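Local coordinates for TetR-like transcriptional regulator (Rhodococcus, PDB 3F1B), which probably binds cis-regulatory DNA as a dimeric transcription factor of the TetR family, at residues Phe32-Met37 / Gly56-Phe62. Residue numbers count along the deposited sequence, not the author numbering.
With SO4 (sulfate ion), chain C.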
# COMPACT_ATOMS: atom_id res chain seq x y z
N PHE A 32 0.82 -2.94 14.18
CA PHE A 32 1.90 -2.46 15.04
C PHE A 32 1.46 -1.81 16.34
O PHE A 32 1.94 -2.19 17.41
CB PHE A 32 2.86 -1.51 14.31
CG PHE A 32 3.93 -0.90 15.21
CD1 PHE A 32 5.16 -1.54 15.38
CD2 PHE A 32 3.69 0.29 15.90
CE1 PHE A 32 6.14 -1.00 16.21
CE2 PHE A 32 4.67 0.83 16.75
CZ PHE A 32 5.91 0.16 16.90
N HIS A 33 0.57 -0.81 16.26
CA HIS A 33 0.17 -0.05 17.44
C HIS A 33 -0.61 -0.93 18.47
O HIS A 33 -0.38 -0.80 19.68
CB HIS A 33 -0.61 1.20 17.02
CG HIS A 33 -0.32 2.43 17.85
ND1 HIS A 33 -1.18 2.92 18.81
CD2 HIS A 33 0.73 3.28 17.82
CE1 HIS A 33 -0.67 4.00 19.35
NE2 HIS A 33 0.49 4.25 18.77
N GLU A 34 -1.48 -1.82 17.98
CA GLU A 34 -2.34 -2.66 18.83
C GLU A 34 -1.70 -4.00 19.22
O GLU A 34 -2.29 -4.78 19.97
CB GLU A 34 -3.71 -2.89 18.18
CG GLU A 34 -4.89 -3.12 19.16
CD GLU A 34 -5.50 -1.82 19.72
OE1 GLU A 34 -6.67 -1.85 20.20
OE2 GLU A 34 -4.83 -0.77 19.68
N THR A 35 -0.50 -4.26 18.70
CA THR A 35 0.33 -5.36 19.19
C THR A 35 1.08 -4.91 20.45
O THR A 35 1.55 -3.78 20.52
CB THR A 35 1.31 -5.87 18.11
OG1 THR A 35 0.62 -6.81 17.27
CG2 THR A 35 2.52 -6.54 18.72
N SER A 36 1.19 -5.78 21.45
CA SER A 36 1.91 -5.45 22.67
C SER A 36 2.99 -6.46 22.91
O SER A 36 2.93 -7.59 22.42
CB SER A 36 0.96 -5.44 23.87
OG SER A 36 0.37 -6.72 24.09
N MSE A 37 3.99 -6.06 23.68
CA MSE A 37 5.06 -6.99 24.09
C MSE A 37 4.45 -8.13 24.91
O MSE A 37 4.88 -9.27 24.81
CB MSE A 37 6.15 -6.23 24.84
CG MSE A 37 6.91 -5.28 23.93
SE MSE A 37 7.86 -6.26 22.55
CE MSE A 37 9.57 -6.30 23.45
N GLY A 56 13.85 -5.45 23.82
CA GLY A 56 14.09 -4.22 24.56
C GLY A 56 13.05 -3.16 24.29
O GLY A 56 12.81 -2.32 25.17
N SER A 57 12.44 -3.20 23.10
CA SER A 57 11.25 -2.41 22.82
C SER A 57 10.47 -3.04 21.69
O SER A 57 11.02 -3.81 20.88
CB SER A 57 11.64 -1.00 22.42
OG SER A 57 12.21 -1.05 21.14
N LYS A 58 9.19 -2.68 21.62
CA LYS A 58 8.26 -3.18 20.60
C LYS A 58 8.76 -2.93 19.20
O LYS A 58 8.68 -3.82 18.36
CB LYS A 58 6.86 -2.57 20.76
CG LYS A 58 5.77 -3.33 20.03
CD LYS A 58 4.73 -2.41 19.39
CE LYS A 58 3.82 -1.67 20.38
NZ LYS A 58 2.75 -0.82 19.69
N ASP A 59 9.30 -1.75 18.95
CA ASP A 59 9.66 -1.38 17.59
C ASP A 59 10.99 -1.95 17.17
O ASP A 59 11.17 -2.26 16.00
CB ASP A 59 9.61 0.14 17.39
CG ASP A 59 10.23 0.91 18.54
OD1 ASP A 59 10.42 2.15 18.41
OD2 ASP A 59 10.51 0.27 19.60
N GLU A 60 11.90 -2.14 18.12
CA GLU A 60 13.14 -2.85 17.89
C GLU A 60 12.87 -4.31 17.46
O GLU A 60 13.50 -4.83 16.53
CB GLU A 60 14.00 -2.81 19.14
CG GLU A 60 15.36 -3.50 19.01
CD GLU A 60 16.46 -2.55 18.58
OE1 GLU A 60 16.86 -1.72 19.43
OE2 GLU A 60 16.92 -2.62 17.41
N LEU A 61 11.91 -4.95 18.12
CA LEU A 61 11.43 -6.26 17.74
C LEU A 61 10.78 -6.22 16.37
O LEU A 61 10.93 -7.13 15.55
CB LEU A 61 10.41 -6.74 18.78
CG LEU A 61 10.33 -8.25 19.00
CD1 LEU A 61 9.07 -8.64 19.74
CD2 LEU A 61 10.49 -9.03 17.72
N PHE A 62 10.03 -5.13 16.13
CA PHE A 62 9.35 -4.91 14.88
C PHE A 62 10.34 -4.75 13.76
O PHE A 62 10.10 -5.24 12.69
CB PHE A 62 8.48 -3.65 14.90
CG PHE A 62 7.66 -3.51 13.68
CD1 PHE A 62 6.60 -4.39 13.44
CD2 PHE A 62 7.96 -2.57 12.73
CE1 PHE A 62 5.82 -4.31 12.29
CE2 PHE A 62 7.18 -2.46 11.57
CZ PHE A 62 6.11 -3.34 11.35
S SO4 C . 3.55 -3.76 26.19
O1 SO4 C . 2.95 -5.08 26.31
O2 SO4 C . 4.68 -3.75 27.11
O3 SO4 C . 3.97 -3.50 24.81
O4 SO4 C . 2.58 -2.73 26.57
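Residues 32-36 lie in the loop after helix 12-30, Met37 opens helix 37-43, and 56-62 make the turn after helix 48-54 and the first turn of helix 58-77, the long helix that runs out of the TetR-type helix-turn-helix domain. The two backbones stay apart, with CA atoms 6.1 Å from each other at Met37 and Lys58 and 7.8 Å at Phe32 and Phe62, so side chains do the bridging. Gly56, just past helix 48-54, leaves helical geometry with positive phi, a conformation that calls for glycine; Ser57 then takes the N-cap position of the next helix, its OG donating to Asp59 OD2 at 2.6 Å.

Lys58 is the central link. Its chain reaches across to the loop, where NZ donates to Phe32 O at 2.8 Å and His33 O at 3.1 Å, tying the ammonium group to two backbone carbonyls of the loop. On the way it crosses one face of the Phe32 ring: CD lies 3.9 Å from the ring centroid in a CH-pi contact, and NZ, 4.2 Å from the same centroid, adds a cation-pi interaction. The Phe32 ring in turn presents its edge to the face of Phe62, centroids 5.1 Å apart, a T-shaped pair that Phe27 extends. His33 of the second subunit also meets Phe32 edge-to-face, placing this corner beside the dimer partner.

At the start of the predicted DNA-binding motif, Ser36 N-caps helix 37-43, and a sulfate, probably from crystallisation, accepts a hydrogen bond from Met37 N. The selenomethionine at Met37 reaches back to helix 58-77, its SE 3.7 Å from Lys58 CA and 3.9 Å from Leu61 CD1.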